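Local structure of signal peptidase I (Enterococcus faecalis, 4ME8) at residues E95-T100 with M109-G114. The protein probably acts as a serine-type endopeptidase that cleaves hydrophobic N-terminal signal or leader sequences from secreted proteins. Sequence-based numbering, arbitrary orientation.
Sequences ETLEAT and MYFVLG. With EDO (1,2-ethanediol), chain C.
Phe111 meets the loop 95-100 with one edge of its ring. Leu97 CD1 lies 3.9 Å from Phe111 CE1, close to the ring plane, and almost as near to CZ. Thr100 CG2 reaches the same corner, 4.1 Å from Phe111 CE1, so two methyls share one ring carbon and neither covers a face. Both side chains cross that of Phe111 at about a right angle. With CG anti to its backbone N (chi1 -173°), Phe111 extends its ring from the strand to the loop, and the backbones stay well apart, 9.2 Å between Thr100 CA and Phe111 CA. Strand 109-113 belongs to the antiparallel sheet that also holds strand 43-50, the carrier of Lys46, a predicted active-site residue of this S26 peptidase; the Lys46 and Phe111 side chains are about 9 Å apart. A hydrogen bond from Thr100 N to Leu97 O (3.1 Å) closes a type I beta-turn through Glu98 and Ala99, with the two residues that touch the ring at its ends. Thr100 is divided in its contacts: CG2 faces Phe111, while OG1 is hydrogen-bonded to Leu94 O. Behind Leu97, CD2 touches a 1,2-ethanediol, probably from the crystallisation liquor, whose O2 accepts a hydrogen bond from Ala99 N (3.2 Å); the diol is also hydrogen-bonded to Arg124 O.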
ATOM      1  N   GLU A  95       7.730   9.221  -5.355  1.00 64.38           N
ATOM      2  CA  GLU A  95       8.071  10.616  -5.660  1.00 70.72           C
ATOM      3  C   GLU A  95       6.871  11.439  -6.151  1.00 72.54           C
ATOM      4  O   GLU A  95       6.845  12.651  -5.971  1.00 75.24           O
ATOM      5  CB  GLU A  95       9.183  10.688  -6.707  1.00 74.59           C
ATOM      6  CG  GLU A  95      10.473   9.984  -6.313  1.00 74.00           C
ATOM      7  CD  GLU A  95      11.611  10.303  -7.269  1.00 79.85           C
ATOM      8  OE1 GLU A  95      11.803  11.502  -7.600  1.00 84.69           O
ATOM      9  OE2 GLU A  95      12.308   9.359  -7.700  1.00 76.88           O
ATOM     10  N   THR A  96       5.900  10.781  -6.788  1.00 72.52           N
ATOM     11  CA  THR A  96       4.697  11.446  -7.330  1.00 75.95           C
ATOM     12  C   THR A  96       3.715  11.861  -6.232  1.00 74.23           C
ATOM     13  O   THR A  96       2.954  12.812  -6.402  1.00 75.64           O
ATOM     14  CB  THR A  96       3.960  10.521  -8.334  1.00 76.49           C
ATOM     15  OG1 THR A  96       4.696  10.477  -9.562  1.00 84.13           O
ATOM     16  CG2 THR A  96       2.533  10.992  -8.648  1.00 79.91           C
ATOM     17  N   LEU A  97       3.728  11.140  -5.117  1.00 68.90           N
ATOM     18  CA  LEU A  97       2.729  11.339  -4.090  1.00 67.81           C
ATOM     19  C   LEU A  97       3.138  12.455  -3.154  1.00 70.05           C
ATOM     20  O   LEU A  97       4.221  12.410  -2.564  1.00 67.57           O
ATOM     21  CB  LEU A  97       2.514  10.056  -3.299  1.00 64.23           C
ATOM     22  CG  LEU A  97       1.991   8.850  -4.074  1.00 61.61           C
ATOM     23  CD1 LEU A  97       2.153   7.606  -3.211  1.00 57.04           C
ATOM     24  CD2 LEU A  97       0.541   9.051  -4.494  1.00 62.47           C
ATOM     25  N   GLU A  98       2.261  13.453  -3.051  1.00 73.55           N
ATOM     26  CA  GLU A  98       2.363  14.536  -2.079  1.00 79.61           C
ATOM     27  C   GLU A  98       2.614  13.964  -0.678  1.00 75.16           C
ATOM     28  O   GLU A  98       3.480  14.441   0.048  1.00 78.00           O
ATOM     29  CB  GLU A  98       1.062  15.370  -2.128  1.00 86.67           C
ATOM     30  CG  GLU A  98       0.922  16.502  -1.111  1.00 97.88           C
ATOM     31  CD  GLU A  98      -0.329  17.374  -1.325  1.00105.21           C
ATOM     32  OE1 GLU A  98      -1.310  16.918  -1.958  1.00103.33           O
ATOM     33  OE2 GLU A  98      -0.339  18.530  -0.845  1.00113.55           O
ATOM     34  N   ALA A  99       1.879  12.917  -0.321  1.00 69.37           N
ATOM     35  CA  ALA A  99       1.993  12.314   1.007  1.00 67.64           C
ATOM     36  C   ALA A  99       3.329  11.584   1.315  1.00 65.96           C
ATOM     37  O   ALA A  99       3.629  11.331   2.488  1.00 67.24           O
ATOM     38  CB  ALA A  99       0.814  11.379   1.246  1.00 63.51           C
ATOM     39  N   THR A 100       4.118  11.234   0.294  1.00 63.66           N
ATOM     40  CA  THR A 100       5.400  10.540   0.528  1.00 61.99           C
ATOM     41  C   THR A 100       6.634  11.332   0.102  1.00 65.52           C
ATOM     42  O   THR A 100       7.562  11.465   0.896  1.00 67.78           O
ATOM     43  CB  THR A 100       5.454   9.153  -0.145  1.00 58.09           C
ATOM     44  OG1 THR A 100       5.170   9.273  -1.544  1.00 57.58           O
ATOM     45  CG2 THR A 100       4.460   8.193   0.520  1.00 55.37           C
HETATM   46  N   MSE A 109       9.612   1.752   8.369  1.00 54.98           N
HETATM   47  CA  MSE A 109       8.306   2.185   7.884  1.00 53.15           C
HETATM   48  C   MSE A 109       7.779   1.314   6.784  1.00 48.58           C
HETATM   49  O   MSE A 109       8.540   0.614   6.123  1.00 47.41           O
HETATM   50  CB  MSE A 109       8.435   3.619   7.397  1.00 56.54           C
HETATM   51  CG  MSE A 109       8.728   4.496   8.612  1.00 63.23           C
HETATM   52 SE   MSE A 109       8.065   6.294   8.291  0.75 70.18          SE
HETATM   53  CE  MSE A 109       6.202   6.105   8.861  1.00 65.80           C
ATOM     54  N   TYR A 110       6.459   1.375   6.594  1.00 45.68           N
ATOM     55  CA  TYR A 110       5.737   0.619   5.577  1.00 41.76           C
ATOM     56  C   TYR A 110       4.922   1.543   4.670  1.00 40.89           C
ATOM     57  O   TYR A 110       4.472   2.613   5.089  1.00 41.97           O
ATOM     58  CB  TYR A 110       4.745  -0.348   6.244  1.00 41.33           C
ATOM     59  CG  TYR A 110       5.324  -1.512   7.045  1.00 42.05           C
ATOM     60  CD1 TYR A 110       6.445  -2.212   6.606  1.00 42.08           C
ATOM     61  CD2 TYR A 110       4.698  -1.955   8.207  1.00 43.72           C
ATOM     62  CE1 TYR A 110       6.938  -3.297   7.319  1.00 43.79           C
ATOM     63  CE2 TYR A 110       5.179  -3.038   8.921  1.00 45.16           C
ATOM     64  CZ  TYR A 110       6.305  -3.704   8.478  1.00 45.30           C
ATOM     65  OH  TYR A 110       6.795  -4.782   9.182  1.00 47.31           O
ATOM     66  N   PHE A 111       4.726   1.094   3.432  1.00 40.00           N
ATOM     67  CA  PHE A 111       3.775   1.674   2.497  1.00 39.79           C
ATOM     68  C   PHE A 111       2.631   0.686   2.393  1.00 39.15           C
ATOM     69  O   PHE A 111       2.853  -0.499   2.111  1.00 39.01           O
ATOM     70  CB  PHE A 111       4.418   1.864   1.120  1.00 40.36           C
ATOM     71  CG  PHE A 111       3.549   2.608   0.149  1.00 40.55           C
ATOM     72  CD1 PHE A 111       3.530   3.990   0.139  1.00 42.37           C
ATOM     73  CD2 PHE A 111       2.736   1.920  -0.741  1.00 39.31           C
ATOM     74  CE1 PHE A 111       2.716   4.680  -0.751  1.00 44.21           C
ATOM     75  CE2 PHE A 111       1.916   2.598  -1.621  1.00 40.48           C
ATOM     76  CZ  PHE A 111       1.905   3.980  -1.632  1.00 43.25           C
ATOM     77  N   VAL A 112       1.414   1.151   2.657  1.00 40.19           N
ATOM     78  CA  VAL A 112       0.239   0.265   2.665  1.00 39.42           C
ATOM     79  C   VAL A 112      -0.850   0.782   1.721  1.00 39.74           C
ATOM     80  O   VAL A 112      -0.905   1.965   1.430  1.00 40.33           O
ATOM     81  CB  VAL A 112      -0.329   0.079   4.085  1.00 40.38           C
ATOM     82  CG1 VAL A 112       0.753  -0.430   5.041  1.00 40.45           C
ATOM     83  CG2 VAL A 112      -0.965   1.365   4.611  1.00 42.01           C
ATOM     84  N   LEU A 113      -1.680  -0.123   1.212  1.00 39.50           N
ATOM     85  CA  LEU A 113      -2.802   0.236   0.350  1.00 39.60           C
ATOM     86  C   LEU A 113      -4.013  -0.607   0.732  1.00 40.05           C
ATOM     87  O   LEU A 113      -3.856  -1.747   1.158  1.00 39.82           O
ATOM     88  CB  LEU A 113      -2.463  -0.025  -1.114  1.00 39.71           C
ATOM     89  CG  LEU A 113      -1.327   0.739  -1.793  1.00 39.73           C
ATOM     90  CD1 LEU A 113      -1.140   0.202  -3.197  1.00 40.57           C
ATOM     91  CD2 LEU A 113      -1.583   2.237  -1.852  1.00 41.56           C
ATOM     92  N   GLY A 114      -5.212  -0.053   0.570  1.00 40.84           N
ATOM     93  CA  GLY A 114      -6.439  -0.809   0.802  1.00 41.92           C
ATOM     94  C   GLY A 114      -6.976  -1.421  -0.478  1.00 43.18           C
ATOM     95  O   GLY A 114      -6.887  -0.803  -1.543  1.00 44.07           O
TER
HETATM   96  C1  EDO C 201      -1.416  12.439  -4.418  1.00 69.14           C
HETATM   97  O1  EDO C 201      -2.435  11.724  -5.143  1.00 56.28           O
HETATM   98  C2  EDO C 201      -1.846  12.688  -2.971  1.00 67.42           C
HETATM   99  O2  EDO C 201      -0.804  12.323  -2.044  1.00 68.35           O